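Local coordinates for protein Na Glutathione S-transferase 1 (Necator americanus, PDB 2ON7) that probably conjugates glutathione to electrophilic compounds, as a dimeric glutathione S-transferase of the human hookworm Necator americanus, at residues Asp89-Gln94 and Gly134-Phe139; Ile102-Tyr107 and Glu118-Glu123; Pro127-Phe132 and Glu176-Val181; Gly146-Val149 and Trp155-Leu158; Ser161-Thr166 and Pro172-Gly177. All blocks are in the same frame, centred on the assembly; numbering follows the deposited sequence.

Contact 1. Residues Asp89-Gln94 and Gly134-Phe139; sequences DSLADQ and GFITKF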
# COMPACT_ATOMS: atom_id res chain seq x y z
N ASP A 89 0.04 4.76 8.16
CA ASP A 89 0.27 4.29 6.79
C ASP A 89 1.32 3.20 6.69
O ASP A 89 1.10 2.20 6.03
CB ASP A 89 0.71 5.45 5.89
CG ASP A 89 -0.37 6.48 5.69
OD1 ASP A 89 -1.53 6.19 5.97
OD2 ASP A 89 -0.04 7.57 5.22
N SER A 90 2.46 3.40 7.35
CA SER A 90 3.55 2.47 7.27
C SER A 90 3.20 1.11 7.88
O SER A 90 3.73 0.10 7.46
CB SER A 90 4.82 3.05 7.92
OG SER A 90 4.86 2.77 9.32
N LEU A 91 2.33 1.11 8.89
CA LEU A 91 1.89 -0.13 9.53
C LEU A 91 0.85 -0.87 8.71
O LEU A 91 0.75 -2.07 8.76
CB LEU A 91 1.31 0.14 10.92
CG LEU A 91 2.30 0.41 12.07
CD1 LEU A 91 1.62 1.28 13.13
CD2 LEU A 91 2.81 -0.91 12.66
N ALA A 92 0.07 -0.12 7.97
CA ALA A 92 -1.00 -0.67 7.19
C ALA A 92 -0.42 -1.37 5.98
O ALA A 92 -1.02 -2.35 5.51
CB ALA A 92 -1.92 0.44 6.76
N ASP A 93 0.70 -0.83 5.45
CA ASP A 93 1.46 -1.38 4.33
C ASP A 93 2.28 -2.63 4.74
O ASP A 93 2.51 -3.55 3.93
CB ASP A 93 2.48 -0.32 3.80
CG ASP A 93 1.89 0.67 2.81
OD1 ASP A 93 0.71 0.53 2.37
OD2 ASP A 93 2.64 1.61 2.44
N GLN A 94 2.76 -2.61 5.98
CA GLN A 94 3.48 -3.77 6.53
C GLN A 94 2.52 -4.91 6.71
O GLN A 94 2.83 -6.04 6.32
CB GLN A 94 4.14 -3.43 7.89
CG GLN A 94 5.04 -4.51 8.48
CD GLN A 94 6.26 -4.85 7.63
OE1 GLN A 94 6.69 -4.06 6.74
NE2 GLN A 94 6.85 -6.02 7.92
N GLY A 134 6.03 -9.77 15.45
CA GLY A 134 7.27 -9.29 16.05
C GLY A 134 7.32 -7.78 16.00
O GLY A 134 7.53 -7.13 17.02
N PHE A 135 7.10 -7.21 14.82
CA PHE A 135 7.09 -5.75 14.61
C PHE A 135 5.90 -5.04 15.25
O PHE A 135 6.07 -4.02 15.92
CB PHE A 135 7.13 -5.40 13.13
CG PHE A 135 8.31 -5.98 12.41
CD1 PHE A 135 8.14 -6.67 11.21
CD2 PHE A 135 9.60 -5.83 12.92
CE1 PHE A 135 9.22 -7.21 10.55
CE2 PHE A 135 10.69 -6.36 12.26
CZ PHE A 135 10.50 -7.06 11.07
N ILE A 136 4.71 -5.59 15.02
CA ILE A 136 3.51 -5.06 15.67
C ILE A 136 3.74 -4.97 17.21
O ILE A 136 3.46 -3.93 17.77
CB ILE A 136 2.18 -5.83 15.24
CG1 ILE A 136 1.95 -5.75 13.74
CG2 ILE A 136 0.95 -5.26 15.89
CD1 ILE A 136 1.67 -4.31 13.13
N THR A 137 4.30 -5.99 17.86
CA THR A 137 4.38 -5.87 19.32
C THR A 137 5.40 -4.86 19.86
O THR A 137 5.17 -4.34 20.95
CB THR A 137 4.30 -7.22 20.15
OG1 THR A 137 5.45 -7.40 21.01
CG2 THR A 137 4.05 -8.46 19.28
N LYS A 138 6.48 -4.57 19.11
CA LYS A 138 7.37 -3.42 19.41
C LYS A 138 6.59 -2.09 19.46
O LYS A 138 6.71 -1.32 20.41
CB LYS A 138 8.55 -3.31 18.43
CG LYS A 138 9.53 -4.49 18.41
CD LYS A 138 10.39 -4.52 17.14
CE LYS A 138 11.82 -5.08 17.43
NZ LYS A 138 11.89 -6.42 18.15
N PHE A 139 5.77 -1.83 18.44
CA PHE A 139 4.84 -0.69 18.50
C PHE A 139 3.90 -0.67 19.72
O PHE A 139 3.68 0.37 20.34
CB PHE A 139 4.05 -0.55 17.18
CG PHE A 139 4.82 0.16 16.10
CD1 PHE A 139 5.75 -0.53 15.30
CD2 PHE A 139 4.62 1.52 15.86
CE1 PHE A 139 6.47 0.13 14.32
CE2 PHE A 139 5.32 2.19 14.84
CZ PHE A 139 6.25 1.48 14.07
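Leu91 lays its CD2 methyl over one face of the Phe139 ring, 4.0 Å from the ring centroid and 13° off the normal, a CH-pi contact. The same methyl meets Ile136 CD1 at 3.6 Å, so one branch of the leucine serves two residues of the facing helix, while CD1 lies against the CD2 and CE2 side of the phenylalanine. Ile136 starts off to the side; bends at both of its torsions bring its CD1 round to Leu91. A turn further along, CG of Gln94 starts out anti to the backbone N (chi1 -174°) and the chain then bends at chi2, which brings NE2 within 3.6 Å of Phe135 CD1, the amide plane standing 84° to the ring. The segments belong to helices 82-109 and 117-141 of the all-helical C-terminal domain and run nearly antiparallel, axes 11.5 Å apart. Helix 155-168 packs on Leu91 through Val156. The second subunit lies against this contact, with its Phe48 on Gln94 and its Pro47 on Phe135. No hydrogen bond joins the two segments, which implies that the contact rests largely on apolar and CH-pi packing, plus the Gln94 amide beside a ring.

Contact 2. Residues Ile102-Tyr107 and Glu118-Glu123; sequences IKSFFY and EQLKKE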
# COMPACT_ATOMS: atom_id res chain seq x y z
N ILE A 102 0.87 -14.44 3.01
CA ILE A 102 -0.03 -15.52 3.47
C ILE A 102 -1.20 -15.84 2.53
O ILE A 102 -1.93 -16.78 2.76
CB ILE A 102 -0.55 -15.27 4.93
CG1 ILE A 102 -1.81 -14.41 4.93
CG2 ILE A 102 0.58 -14.66 5.82
CD1 ILE A 102 -2.48 -14.26 6.29
N LYS A 103 -1.39 -15.02 1.50
CA LYS A 103 -2.40 -15.22 0.45
C LYS A 103 -2.66 -16.70 0.06
O LYS A 103 -3.80 -17.10 -0.12
CB LYS A 103 -2.00 -14.41 -0.78
CG LYS A 103 -3.13 -14.00 -1.68
CD LYS A 103 -2.67 -12.89 -2.61
CE LYS A 103 -3.69 -12.66 -3.72
NZ LYS A 103 -5.02 -12.24 -3.16
N SER A 104 -1.62 -17.50 -0.06
CA SER A 104 -1.77 -18.92 -0.30
C SER A 104 -2.35 -19.74 0.88
O SER A 104 -3.01 -20.77 0.64
CB SER A 104 -0.44 -19.53 -0.76
OG SER A 104 0.48 -19.54 0.30
N PHE A 105 -2.07 -19.35 2.12
CA PHE A 105 -2.73 -20.01 3.24
C PHE A 105 -4.22 -19.67 3.33
O PHE A 105 -5.06 -20.57 3.36
CB PHE A 105 -2.07 -19.72 4.59
CG PHE A 105 -2.88 -20.21 5.74
CD1 PHE A 105 -2.83 -21.56 6.12
CD2 PHE A 105 -3.77 -19.35 6.39
CE1 PHE A 105 -3.62 -22.04 7.16
CE2 PHE A 105 -4.57 -19.82 7.43
CZ PHE A 105 -4.49 -21.17 7.82
N PHE A 106 -4.52 -18.36 3.40
CA PHE A 106 -5.87 -17.81 3.55
C PHE A 106 -6.86 -18.33 2.52
O PHE A 106 -7.92 -18.85 2.87
CB PHE A 106 -5.79 -16.28 3.47
CG PHE A 106 -7.00 -15.58 4.01
CD1 PHE A 106 -7.99 -15.10 3.14
CD2 PHE A 106 -7.17 -15.39 5.40
CE1 PHE A 106 -9.13 -14.45 3.63
CE2 PHE A 106 -8.30 -14.71 5.89
CZ PHE A 106 -9.28 -14.24 5.02
N TYR A 107 -6.52 -18.20 1.24
CA TYR A 107 -7.36 -18.67 0.13
C TYR A 107 -7.62 -20.18 0.13
O TYR A 107 -8.63 -20.64 -0.41
CB TYR A 107 -6.81 -18.16 -1.22
CG TYR A 107 -7.13 -16.69 -1.46
CD1 TYR A 107 -8.08 -16.29 -2.41
CD2 TYR A 107 -6.52 -15.70 -0.69
CE1 TYR A 107 -8.38 -14.93 -2.61
CE2 TYR A 107 -6.83 -14.35 -0.86
CZ TYR A 107 -7.75 -13.97 -1.83
OH TYR A 107 -8.03 -12.61 -1.98
N GLU A 118 -2.74 -27.74 7.16
CA GLU A 118 -1.75 -27.86 8.24
C GLU A 118 -0.32 -27.57 7.73
O GLU A 118 0.50 -26.95 8.44
CB GLU A 118 -1.85 -29.25 8.88
CG GLU A 118 -1.76 -29.24 10.42
CD GLU A 118 -3.00 -28.64 11.11
OE1 GLU A 118 -2.82 -27.85 12.06
OE2 GLU A 118 -4.14 -28.96 10.69
N GLN A 119 -0.04 -28.00 6.50
CA GLN A 119 1.24 -27.79 5.83
C GLN A 119 1.45 -26.33 5.41
O GLN A 119 2.53 -25.77 5.63
CB GLN A 119 1.37 -28.74 4.63
CG GLN A 119 1.88 -30.17 4.97
CD GLN A 119 0.77 -31.18 5.34
OE1 GLN A 119 0.66 -32.24 4.73
NE2 GLN A 119 -0.03 -30.84 6.35
N LEU A 120 0.43 -25.73 4.81
CA LEU A 120 0.46 -24.29 4.53
C LEU A 120 0.42 -23.41 5.80
O LEU A 120 0.84 -22.27 5.76
CB LEU A 120 -0.63 -23.87 3.51
CG LEU A 120 -0.56 -24.44 2.08
CD1 LEU A 120 -1.93 -24.45 1.40
CD2 LEU A 120 0.44 -23.67 1.24
N LYS A 121 -0.05 -23.95 6.92
CA LYS A 121 0.07 -23.27 8.20
C LYS A 121 1.51 -23.19 8.64
O LYS A 121 2.03 -22.09 8.87
CB LYS A 121 -0.74 -23.94 9.30
CG LYS A 121 -0.82 -23.13 10.60
CD LYS A 121 -2.10 -23.43 11.35
CE LYS A 121 -2.39 -24.91 11.32
NZ LYS A 121 -3.42 -25.31 12.30
N LYS A 122 2.14 -24.36 8.75
CA LYS A 122 3.56 -24.50 9.08
C LYS A 122 4.50 -23.64 8.24
O LYS A 122 5.20 -22.78 8.80
CB LYS A 122 4.01 -25.96 9.02
CG LYS A 122 4.13 -26.58 10.39
CD LYS A 122 3.98 -28.10 10.38
CE LYS A 122 3.00 -28.54 11.47
NZ LYS A 122 1.68 -27.78 11.39
N GLU A 123 4.49 -23.86 6.93
CA GLU A 123 5.49 -23.28 6.01
C GLU A 123 5.23 -21.83 5.52
O GLU A 123 6.17 -21.16 5.06
CB GLU A 123 5.73 -24.23 4.82
CG GLU A 123 6.54 -25.51 5.17
CD GLU A 123 6.59 -26.52 4.02
OE1 GLU A 123 7.61 -27.25 3.91
OE2 GLU A 123 5.63 -26.58 3.22
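Phe105 sets its CD1 corner against the backbone of the facing helix, 3.8 Å from both Leu120 O and Lys121 N, and its CE1 lies 4.1 Å from Lys121 CB. Leu120 answers from the other helix: its CB sits 4.1 Å from Phe105 CD1, while its CD1 methyl reaches the carbonyl of Ser104, with 3.9 Å between Leu120 CD1 and Ser104 O. The ring therefore rests on main chain and on the first carbons of two side chains, and no hydrogen bond crosses. With CG anti to the backbone N (chi1 170°), Phe105 carries its ring across to the 120-121 peptide. This is the distal part of the antiparallel pair of long helices, 82-109 and 117-141, in the C-terminal domain of the glutathione S-transferase fold; the axes of the two segments approach to 9.4 Å at 154°, and the CA atoms of Phe105 and Leu120 approach to 5.5 Å. Segment 102-107 of the first helix is kinked at Ser104 and Phe105, and the partner has a wider pi-type turn at 121-123. Lys121 leaves the interface beyond CB: its chain bends at chi3 and NZ forms a salt bridge with Glu118 OE1 at 2.6 Å, from above the carboxylate plane. Further out, Leu125, Met167 and Val171 pack on Phe105, Val171 also touches Lys121, and the Ser104 carbonyl accepts a hydrogen bond from Thr108 OG1.

Contact 3. Residues Pro127-Phe132 and Glu176-Val181; sequences PARDKF and EGYPEV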
# COMPACT_ATOMS: atom_id res chain seq x y z
N PRO A 127 5.53 -18.59 10.02
CA PRO A 127 6.60 -17.63 9.71
C PRO A 127 6.08 -16.19 9.47
O PRO A 127 6.36 -15.30 10.28
CB PRO A 127 7.24 -18.20 8.44
CG PRO A 127 7.02 -19.69 8.57
CD PRO A 127 5.71 -19.87 9.28
N ALA A 128 5.34 -15.97 8.39
CA ALA A 128 4.81 -14.65 8.07
C ALA A 128 4.21 -13.91 9.28
O ALA A 128 4.29 -12.69 9.38
CB ALA A 128 3.76 -14.76 6.95
N ARG A 129 3.57 -14.65 10.18
CA ARG A 129 2.85 -14.03 11.29
C ARG A 129 3.83 -13.60 12.39
O ARG A 129 3.58 -12.62 13.11
CB ARG A 129 1.83 -15.02 11.85
CG ARG A 129 1.40 -14.64 13.23
CD ARG A 129 1.02 -15.80 14.07
NE ARG A 129 2.18 -16.60 14.38
CZ ARG A 129 2.23 -17.55 15.31
NH1 ARG A 129 1.15 -17.84 16.05
NH2 ARG A 129 3.36 -18.20 15.49
N ASP A 130 4.91 -14.37 12.50
CA ASP A 130 5.96 -14.16 13.49
C ASP A 130 6.70 -12.87 13.17
O ASP A 130 6.98 -12.04 14.04
CB ASP A 130 6.94 -15.34 13.49
CG ASP A 130 6.32 -16.65 14.01
OD1 ASP A 130 5.23 -16.65 14.62
OD2 ASP A 130 6.93 -17.70 13.80
N LYS A 131 7.00 -12.68 11.91
CA LYS A 131 7.64 -11.45 11.54
C LYS A 131 6.67 -10.32 11.80
O LYS A 131 7.01 -9.39 12.51
CB LYS A 131 8.11 -11.47 10.09
CG LYS A 131 8.84 -10.21 9.67
CD LYS A 131 9.46 -10.35 8.27
CE LYS A 131 8.41 -10.14 7.20
NZ LYS A 131 8.99 -10.41 5.86
N PHE A 132 5.44 -10.43 11.28
CA PHE A 132 4.50 -9.34 11.40
C PHE A 132 4.21 -8.96 12.85
O PHE A 132 4.28 -7.79 13.22
CB PHE A 132 3.21 -9.62 10.63
CG PHE A 132 2.19 -8.51 10.73
CD1 PHE A 132 0.88 -8.80 11.13
CD2 PHE A 132 2.54 -7.19 10.42
CE1 PHE A 132 -0.07 -7.81 11.23
CE2 PHE A 132 1.58 -6.17 10.49
CZ PHE A 132 0.28 -6.50 10.91
N GLU A 176 -0.89 -17.13 20.11
CA GLU A 176 -0.12 -17.89 21.09
C GLU A 176 1.11 -17.16 21.68
O GLU A 176 1.22 -17.00 22.91
CB GLU A 176 0.25 -19.29 20.56
CG GLU A 176 -0.74 -20.39 20.96
CD GLU A 176 -0.18 -21.85 20.88
OE1 GLU A 176 0.90 -22.12 20.32
OE2 GLU A 176 -0.86 -22.76 21.38
N GLY A 177 2.05 -16.75 20.85
CA GLY A 177 3.29 -16.19 21.42
C GLY A 177 3.26 -14.67 21.58
O GLY A 177 4.29 -14.05 21.71
N TYR A 178 2.06 -14.09 21.56
CA TYR A 178 1.91 -12.64 21.44
C TYR A 178 0.76 -12.13 22.36
O TYR A 178 -0.36 -11.90 21.91
CB TYR A 178 1.76 -12.27 19.96
CG TYR A 178 2.85 -12.89 19.09
CD1 TYR A 178 2.72 -14.21 18.57
CD2 TYR A 178 4.06 -12.20 18.84
CE1 TYR A 178 3.75 -14.80 17.81
CE2 TYR A 178 5.08 -12.77 18.07
CZ TYR A 178 4.93 -14.06 17.56
OH TYR A 178 5.95 -14.58 16.82
N PRO A 179 1.07 -11.95 23.66
CA PRO A 179 0.02 -11.45 24.55
C PRO A 179 -0.43 -10.01 24.24
O PRO A 179 -1.63 -9.74 24.26
CB PRO A 179 0.62 -11.62 25.96
CG PRO A 179 2.08 -11.85 25.77
CD PRO A 179 2.36 -12.15 24.33
N GLU A 180 0.50 -9.11 23.94
CA GLU A 180 0.19 -7.72 23.56
C GLU A 180 -0.79 -7.57 22.36
O GLU A 180 -1.70 -6.73 22.40
CB GLU A 180 1.47 -6.94 23.23
CG GLU A 180 2.45 -6.83 24.37
CD GLU A 180 3.25 -8.10 24.54
OE1 GLU A 180 3.45 -8.82 23.54
OE2 GLU A 180 3.65 -8.38 25.67
N VAL A 181 -0.55 -8.34 21.31
CA VAL A 181 -1.42 -8.33 20.13
C VAL A 181 -2.86 -8.74 20.50
O VAL A 181 -3.81 -8.11 20.08
CB VAL A 181 -0.86 -9.26 19.01
CG1 VAL A 181 -1.87 -9.46 17.91
CG2 VAL A 181 0.46 -8.75 18.50
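Residues 127-132 form a turn of helix 117-141, while 176-181 is a loop that runs into helix 179-189, Tyr178 holding the N-cap position; the nearest CA atoms are those of Asp130 and Gly177, 8.6 Å apart. In the C-terminal domain of the glutathione S-transferase fold, the contact joins helix 117-141 to the loop leading into helix 179-189, at the protein surface. Tyr178 leaves its backbone toward the long helix and gives its hydroxyl proton to Asp130, OH to OD1 3.1 Å, the oxygen being met from well above the carboxylate plane. Asp130 OD1 also takes Arg129 NH2 at 2.6 Å on its syn lone pair, a salt bridge between sequence neighbours. Two firm donors, with a weak third from Arg129 NE, thus meet a single oxygen, an environment that would be expected to keep the acid ionised. The arginine chain bends at chi3 (68°), which brings its guanidinium back to that oxygen, and NH1 goes on to bond the carbonyl of Phe174. Phe133 also meets the tyrosine ring edge-to-face. The guanidinium and tyrosine planes lie 65° apart, and Tyr178 CE1 sits over one guanidinium face, 4.0 Å from Arg129 CZ.

Contact 4. Residues Gly146-Val149 and Trp155-Leu158; sequences GFLV and WVDL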
# COMPACT_ATOMS: atom_id res chain seq x y z
N GLY A 146 -2.14 1.50 24.48
CA GLY A 146 -2.60 0.30 23.81
C GLY A 146 -2.98 0.48 22.32
O GLY A 146 -3.33 -0.49 21.68
N PHE A 147 -2.94 1.70 21.80
CA PHE A 147 -3.21 1.96 20.36
C PHE A 147 -1.89 1.93 19.64
O PHE A 147 -0.87 2.35 20.20
CB PHE A 147 -3.83 3.34 20.14
CG PHE A 147 -5.18 3.52 20.76
CD1 PHE A 147 -5.32 4.24 21.94
CD2 PHE A 147 -6.33 3.02 20.13
CE1 PHE A 147 -6.59 4.44 22.54
CE2 PHE A 147 -7.58 3.21 20.68
CZ PHE A 147 -7.72 3.94 21.92
N LEU A 148 -1.90 1.47 18.40
CA LEU A 148 -0.68 1.29 17.57
C LEU A 148 0.15 2.55 17.29
O LEU A 148 1.38 2.48 17.25
CB LEU A 148 -1.04 0.57 16.26
CG LEU A 148 -1.34 -0.94 16.30
CD1 LEU A 148 -1.88 -1.37 14.97
CD2 LEU A 148 -0.10 -1.74 16.64
N VAL A 149 -0.52 3.69 17.10
CA VAL A 149 0.18 5.00 16.96
C VAL A 149 -0.51 6.08 17.76
O VAL A 149 -1.73 6.22 17.69
CB VAL A 149 0.54 5.40 15.45
CG1 VAL A 149 -0.18 4.57 14.45
CG2 VAL A 149 0.40 6.90 15.18
N TRP A 155 -7.14 4.13 11.91
CA TRP A 155 -7.62 3.04 11.05
C TRP A 155 -6.80 1.75 11.05
O TRP A 155 -7.37 0.70 10.78
CB TRP A 155 -7.88 3.52 9.59
CG TRP A 155 -6.70 4.04 8.78
CD1 TRP A 155 -6.11 5.27 8.88
CD2 TRP A 155 -6.02 3.36 7.71
NE1 TRP A 155 -5.09 5.38 7.95
CE2 TRP A 155 -5.02 4.22 7.23
CE3 TRP A 155 -6.16 2.09 7.11
CZ2 TRP A 155 -4.15 3.86 6.18
CZ3 TRP A 155 -5.31 1.72 6.06
CH2 TRP A 155 -4.32 2.62 5.60
N VAL A 156 -5.47 1.79 11.27
CA VAL A 156 -4.72 0.52 11.37
C VAL A 156 -5.16 -0.34 12.55
O VAL A 156 -5.17 -1.56 12.44
CB VAL A 156 -3.19 0.62 11.61
CG1 VAL A 156 -2.42 0.19 10.41
CG2 VAL A 156 -2.77 1.90 12.25
N ASP A 157 -5.45 0.28 13.69
CA ASP A 157 -6.01 -0.45 14.84
C ASP A 157 -7.13 -1.46 14.39
O ASP A 157 -7.17 -2.60 14.84
CB ASP A 157 -6.52 0.56 15.88
CG ASP A 157 -5.35 1.37 16.53
OD1 ASP A 157 -5.42 2.61 16.64
OD2 ASP A 157 -4.34 0.72 16.90
N LEU A 158 -7.95 -1.04 13.44
CA LEU A 158 -9.11 -1.79 12.97
C LEU A 158 -8.71 -2.89 12.03
O LEU A 158 -9.14 -4.03 12.18
CB LEU A 158 -10.09 -0.84 12.27
CG LEU A 158 -10.49 0.46 12.93
CD1 LEU A 158 -11.26 1.28 11.89
CD2 LEU A 158 -11.38 0.17 14.15
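Residues 146-149 are irregular chain, extended at Phe147, that passes the N-terminal part of helix 155-168, the closest backbone approach being 6.2 Å between the CA atoms of Leu148 and Asp157. The main link is a hydrogen bond from the backbone N of Leu148 to Asp157 OD2, 3.0 Å long and almost straight at 170°, using the syn lone pair of the oxygen. The other oxygen, Asp157 OD1, accepts the backbone N of Thr154, so the carboxylate joins Thr154 to the loop. The bond between Asp157 OD1 and Thr154 N is consistent with the N-capping box known at this helix in the C-terminal domain of glutathione S-transferases; the bond from Leu148 N is separate from it and ties in the preceding loop. Around the polar core the apolar groups close in. Phe147 presents its edge to the carboxylate, CD2 to Asp157 OD1 3.6 Å, with ring and carboxylate planes 59° apart. Leu148, with CG anti to its carbonyl carbon (chi1 -75°), runs past the aspartate in the opposite direction and brings CD1 to 4.1 Å from Val156 CB. Val149 CG1 meets Val156 CG2 at 4.3 Å. Outside the pair, Ile188 packs on Phe147 and Asp157, and His184 on Leu148. Two backbone N-H groups, one to each oxygen of this buried acid, would be expected to stabilise its ionised form.

Contact 5. Residues Ser161-Thr166 and Pro172-Gly177; sequences SEHNAT and PEFLEG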
# COMPACT_ATOMS: atom_id res chain seq x y z
N SER A 161 -6.80 -5.46 14.44
CA SER A 161 -7.73 -6.11 15.37
C SER A 161 -8.76 -7.01 14.63
O SER A 161 -8.91 -8.17 14.95
CB SER A 161 -8.39 -5.10 16.29
OG SER A 161 -9.21 -4.24 15.57
N GLU A 162 -9.43 -6.48 13.62
CA GLU A 162 -10.36 -7.27 12.82
C GLU A 162 -9.74 -8.50 12.12
O GLU A 162 -10.36 -9.56 12.03
CB GLU A 162 -11.05 -6.34 11.79
CG GLU A 162 -11.91 -7.06 10.74
CD GLU A 162 -13.08 -7.78 11.38
OE1 GLU A 162 -13.75 -7.18 12.27
OE2 GLU A 162 -13.33 -8.94 11.01
N HIS A 163 -8.54 -8.37 11.60
CA HIS A 163 -7.89 -9.53 11.00
C HIS A 163 -7.61 -10.65 12.01
O HIS A 163 -7.84 -11.81 11.72
CB HIS A 163 -6.62 -9.15 10.27
CG HIS A 163 -5.89 -10.32 9.68
ND1 HIS A 163 -4.76 -10.86 10.25
CD2 HIS A 163 -6.16 -11.06 8.58
CE1 HIS A 163 -4.35 -11.87 9.51
NE2 HIS A 163 -5.18 -12.02 8.49
N ASN A 164 -7.13 -10.29 13.19
CA ASN A 164 -6.83 -11.24 14.24
C ASN A 164 -8.07 -12.01 14.68
O ASN A 164 -8.04 -13.24 14.86
CB ASN A 164 -6.17 -10.51 15.42
CG ASN A 164 -4.79 -9.99 15.07
OD1 ASN A 164 -4.19 -9.19 15.81
ND2 ASN A 164 -4.25 -10.48 13.93
N ALA A 165 -9.16 -11.27 14.83
CA ALA A 165 -10.44 -11.80 15.21
C ALA A 165 -10.87 -12.85 14.18
O ALA A 165 -11.11 -13.99 14.51
CB ALA A 165 -11.41 -10.67 15.31
N THR A 166 -10.92 -12.46 12.91
CA THR A 166 -11.14 -13.40 11.79
C THR A 166 -10.22 -14.66 11.83
O THR A 166 -10.72 -15.79 11.79
CB THR A 166 -10.99 -12.67 10.43
OG1 THR A 166 -11.98 -11.65 10.33
CG2 THR A 166 -11.12 -13.65 9.24
N PRO A 172 -7.22 -21.36 15.85
CA PRO A 172 -7.51 -21.11 17.28
C PRO A 172 -6.30 -20.64 18.12
O PRO A 172 -6.47 -19.87 19.07
CB PRO A 172 -8.07 -22.47 17.79
CG PRO A 172 -7.66 -23.49 16.74
CD PRO A 172 -7.66 -22.71 15.44
N GLU A 173 -5.09 -21.09 17.80
CA GLU A 173 -3.86 -20.68 18.51
C GLU A 173 -3.04 -19.61 17.78
O GLU A 173 -1.80 -19.64 17.84
CB GLU A 173 -2.98 -21.89 18.83
CG GLU A 173 -3.30 -23.12 18.02
CD GLU A 173 -2.99 -22.96 16.55
OE1 GLU A 173 -3.91 -23.05 15.71
OE2 GLU A 173 -1.81 -22.77 16.26
N PHE A 174 -3.72 -18.65 17.15
CA PHE A 174 -3.03 -17.66 16.33
C PHE A 174 -2.20 -16.63 17.14
O PHE A 174 -1.14 -16.17 16.70
CB PHE A 174 -4.02 -16.96 15.38
CG PHE A 174 -3.36 -16.21 14.28
CD1 PHE A 174 -2.47 -16.86 13.43
CD2 PHE A 174 -3.63 -14.86 14.07
CE1 PHE A 174 -1.85 -16.18 12.41
CE2 PHE A 174 -3.04 -14.17 13.03
CZ PHE A 174 -2.13 -14.81 12.22
N LEU A 175 -2.68 -16.33 18.34
CA LEU A 175 -2.08 -15.27 19.13
C LEU A 175 -1.17 -15.83 20.22
O LEU A 175 -0.72 -15.11 21.10
CB LEU A 175 -3.17 -14.40 19.72
CG LEU A 175 -4.15 -13.86 18.67
CD1 LEU A 175 -5.06 -12.84 19.34
CD2 LEU A 175 -3.48 -13.23 17.39
N GLU A 176 -0.89 -17.13 20.11
CA GLU A 176 -0.12 -17.89 21.09
C GLU A 176 1.11 -17.16 21.68
O GLU A 176 1.22 -17.00 22.91
CB GLU A 176 0.25 -19.29 20.56
CG GLU A 176 -0.74 -20.39 20.96
CD GLU A 176 -0.18 -21.85 20.88
OE1 GLU A 176 0.90 -22.12 20.32
OE2 GLU A 176 -0.86 -22.76 21.38
N GLY A 177 2.05 -16.75 20.85
CA GLY A 177 3.29 -16.19 21.42
C GLY A 177 3.26 -14.67 21.58
O GLY A 177 4.29 -14.05 21.71
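His163 is the first residue of helix segment 161-166 to touch the loop 172-177, its ring lying obliquely beside Phe174 CE2; Tyr95 meets the same imidazole edge-to-face from helix 82-109. Asn164 follows and touches both Phe174 and Leu175. With CG anti to its carbonyl carbon (chi1 -68°), its amide meets two loop residues: ND2 of Asn164 approaches the edge of the Phe174 ring, near its plane, 4.0 Å from CE2, and CG lies 4.2 Å from Leu175 CD2. The amide and ring planes stand 65° apart. No hydrogen bond joins the segments. Within the helix, Thr166 OG1 bonds Glu162 O at 3.1 Å, from the face opposite that used by Thr166 N. On the loop side a type I turn from Glu173 to Glu176 places Phe174 and Leu175 side by side, both toward the helix. Phe174 holds CG anti to its backbone N (chi1 -165°); Met167 and Leu125 pack on it, and the Phe133 ring meets its ring. The loop connects helix 155-168 to helix 179-189, and Phe174 and Leu175 pack against helices 155-168 and 117-141, part of the helical core of the glutathione S-transferase C-terminal domain.

From the N terminus, helix 82-109 enters contacts 1 and 2, both of which pair it with helix 117-141. Contact 2 lies nearer the turn between the helices and is nested inside the loop closed by contact 1, their centres about 21 Å apart. Contact 3 opens on residues 127-132, between the second segments of contacts 2 and 1, and closes at the start of helix 179-189, so its segments alternate with those of contact 1. Contact 4, nested within contact 3, joins the loop after helix 117-141 to helix 155-168, and contact 5 then folds the next loop back on that helix. Contacts 3 and 5 share Glu176 and Gly177. Helices 82-109, 117-141 and 155-168 are thus tied to one another and to the loops that follow the last two.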